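Local coordinates for L-Ala-D/L-Glu epimerase, a muconate lactonizing enzyme (PDB 3FCP), which belongs to the mandelate racemase/muconate lactonizing enzyme family of the enolase superfamily and binds a magnesium ion in its barrel domain, at residues A246-D250 / F267-Y271. Coordinates in Å, arbitrary orientation, origin at the centre of the assembly. Residue numbers count along the deposited sequence, not the author numbering.
Sequences AILAD and FTGAY. With MG (magnesium ion), chain I.
Two neighbouring strands run parallel here, with L248 beside A270 (CA-CA 4.8 Å) and A249 beside Y271 (CA-CA 4.9 Å). A270 N donates to I247 O (3.0 Å, 161° at the hydrogen), and A249 N donates to A270 O (2.8 Å, 174°). The ladder continues between A249 and A272, while the backbone of L248 bonds to I224 and Q226 on the other side. Where the strands part, water 1 takes over: it accepts from I247 N (2.9 Å) and donates to T268 O (2.6 Å). G269, at phi/psi 151/-129, brings its CA to 3.4 Å from I247 O in a CA-H...O contact; a CB there would clash with that same oxygen. Residues 246-249, helix 256-264 and strand 270-273 make one beta-alpha-beta unit of the parallel barrel characteristic of the enolase superfamily. On the helix-facing side, A249 CB lies 4.0 Å from F267 CZ (chi1 t) and 3.9 Å from Y271 CD1 (chi1 m), L262 packs against all three, and the Y271 hydroxyl is hydrogen-bonded to G259 O. I247 CG2 touches F267 CE1 at 3.8 Å. L248 and A270 share the other face, L248 CD2 being 3.9 Å from A270 CB. The CA-CB bond of D250 is directed away from 267-271; its OD2 binds magnesium at 2.3 Å alongside waters 2, 3 and 4, N201 and E251, and hydrogen-bonds K274, while OD1 forms a salt bridge with K277 and D250 N donates to Q226 OE1.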
ATOM      1  N   ALA A 246      21.303 -13.572  -1.026  1.00 23.24           N
ATOM      2  CA  ALA A 246      21.334 -12.441  -0.104  1.00 21.75           C
ATOM      3  C   ALA A 246      21.936 -11.145  -0.648  1.00 20.79           C
ATOM      4  O   ALA A 246      22.907 -11.163  -1.404  1.00 19.56           O
ATOM      5  CB  ALA A 246      22.062 -12.852   1.177  1.00 21.86           C
ATOM      6  N   ILE A 247      21.346 -10.022  -0.238  1.00 20.01           N
ATOM      7  CA  ILE A 247      21.808  -8.692  -0.622  1.00 20.08           C
ATOM      8  C   ILE A 247      22.401  -8.012   0.619  1.00 20.65           C
ATOM      9  O   ILE A 247      21.814  -8.055   1.706  1.00 21.47           O
ATOM     10  CB  ILE A 247      20.645  -7.801  -1.162  1.00 19.84           C
ATOM     11  CG1 ILE A 247      19.971  -8.472  -2.367  1.00 23.22           C
ATOM     12  CG2 ILE A 247      21.179  -6.433  -1.561  1.00 19.96           C
ATOM     13  CD1 ILE A 247      20.932  -8.881  -3.477  1.00 20.59           C
ATOM     14  N   LEU A 248      23.561  -7.391   0.447  1.00 21.11           N
ATOM     15  CA  LEU A 248      24.255  -6.694   1.525  1.00 22.48           C
ATOM     16  C   LEU A 248      24.214  -5.189   1.236  1.00 22.69           C
ATOM     17  O   LEU A 248      24.692  -4.737   0.196  1.00 22.94           O
ATOM     18  CB  LEU A 248      25.720  -7.149   1.582  1.00 23.52           C
ATOM     19  CG  LEU A 248      26.530  -7.164   2.890  1.00 28.63           C
ATOM     20  CD1 LEU A 248      27.925  -6.615   2.601  1.00 23.54           C
ATOM     21  CD2 LEU A 248      25.850  -6.381   4.007  1.00 26.31           C
ATOM     22  N   ALA A 249      23.637  -4.416   2.146  1.00 21.43           N
ATOM     23  CA  ALA A 249      23.577  -2.972   1.959  1.00 20.70           C
ATOM     24  C   ALA A 249      24.841  -2.320   2.534  1.00 19.46           C
ATOM     25  O   ALA A 249      25.272  -2.665   3.636  1.00 20.16           O
ATOM     26  CB  ALA A 249      22.337  -2.411   2.655  1.00 18.09           C
ATOM     27  N   ASP A 250      25.447  -1.401   1.787  1.00 17.96           N
ATOM     28  CA  ASP A 250      26.632  -0.701   2.286  1.00 19.60           C
ATOM     29  C   ASP A 250      26.343   0.796   2.302  1.00 20.42           C
ATOM     30  O   ASP A 250      25.831   1.311   3.296  1.00 21.35           O
ATOM     31  CB  ASP A 250      27.884  -0.999   1.433  1.00 20.49           C
ATOM     32  CG  ASP A 250      29.156  -0.346   2.000  1.00 23.07           C
ATOM     33  OD1 ASP A 250      29.096   0.234   3.111  1.00 22.91           O
ATOM     34  OD2 ASP A 250      30.221  -0.414   1.341  1.00 24.20           O
ATOM     35  N   PHE A 267      13.350  -3.749   2.848  1.00 21.72           N
ATOM     36  CA  PHE A 267      14.623  -4.378   2.512  1.00 20.88           C
ATOM     37  C   PHE A 267      14.870  -5.620   3.360  1.00 20.36           C
ATOM     38  O   PHE A 267      14.658  -5.614   4.569  1.00 20.96           O
ATOM     39  CB  PHE A 267      15.792  -3.411   2.739  1.00 20.95           C
ATOM     40  CG  PHE A 267      17.145  -4.045   2.536  1.00 21.72           C
ATOM     41  CD1 PHE A 267      17.667  -4.208   1.259  1.00 21.94           C
ATOM     42  CD2 PHE A 267      17.880  -4.507   3.622  1.00 20.49           C
ATOM     43  CE1 PHE A 267      18.908  -4.821   1.062  1.00 21.84           C
ATOM     44  CE2 PHE A 267      19.119  -5.123   3.443  1.00 24.49           C
ATOM     45  CZ  PHE A 267      19.636  -5.282   2.156  1.00 20.98           C
ATOM     46  N   THR A 268      15.318  -6.690   2.720  1.00 20.41           N
ATOM     47  CA  THR A 268      15.629  -7.910   3.444  1.00 21.62           C
ATOM     48  C   THR A 268      17.008  -8.372   2.985  1.00 22.07           C
ATOM     49  O   THR A 268      17.306  -8.386   1.788  1.00 21.14           O
ATOM     50  CB  THR A 268      14.573  -9.018   3.203  1.00 23.43           C
ATOM     51  OG1 THR A 268      14.925 -10.182   3.968  1.00 23.77           O
ATOM     52  CG2 THR A 268      14.487  -9.384   1.729  1.00 23.16           C
ATOM     53  N   GLY A 269      17.847  -8.715   3.952  1.00 21.71           N
ATOM     54  CA  GLY A 269      19.201  -9.150   3.669  1.00 21.52           C
ATOM     55  C   GLY A 269      20.084  -8.794   4.853  1.00 21.29           C
ATOM     56  O   GLY A 269      19.738  -9.093   5.996  1.00 20.90           O
ATOM     57  N   ALA A 270      21.205  -8.132   4.593  1.00 19.98           N
ATOM     58  CA  ALA A 270      22.118  -7.760   5.667  1.00 22.00           C
ATOM     59  C   ALA A 270      22.671  -6.352   5.509  1.00 21.72           C
ATOM     60  O   ALA A 270      22.592  -5.756   4.428  1.00 21.40           O
ATOM     61  CB  ALA A 270      23.272  -8.769   5.737  1.00 21.49           C
ATOM     62  N   TYR A 271      23.217  -5.824   6.604  1.00 19.43           N
ATOM     63  CA  TYR A 271      23.826  -4.497   6.612  1.00 20.26           C
ATOM     64  C   TYR A 271      25.333  -4.585   6.858  1.00 18.84           C
ATOM     65  O   TYR A 271      25.804  -5.353   7.711  1.00 17.68           O
ATOM     66  CB  TYR A 271      23.237  -3.605   7.717  1.00 20.79           C
ATOM     67  CG  TYR A 271      21.813  -3.129   7.527  1.00 21.15           C
ATOM     68  CD1 TYR A 271      21.180  -3.193   6.284  1.00 20.16           C
ATOM     69  CD2 TYR A 271      21.115  -2.549   8.592  1.00 21.60           C
ATOM     70  CE1 TYR A 271      19.898  -2.690   6.103  1.00 20.76           C
ATOM     71  CE2 TYR A 271      19.830  -2.039   8.421  1.00 19.86           C
ATOM     72  CZ  TYR A 271      19.229  -2.114   7.174  1.00 19.63           C
ATOM     73  OH  TYR A 271      17.960  -1.619   7.001  1.00 19.19           O
TER
HETATM   74 MG    MG I 382      30.944   0.293  -0.738  1.00 17.54          MG
HETATM   75  O   HOH W   1      18.586 -10.422   0.675  1.00 20.80           O
HETATM   76  O   HOH W   2      29.756  -1.852  -1.262  1.00 24.43           O
HETATM   77  O   HOH W   3      32.693  -1.258  -1.411  1.00 31.54           O
HETATM   78  O   HOH W   4      33.108   1.237   0.313  1.00 34.60           O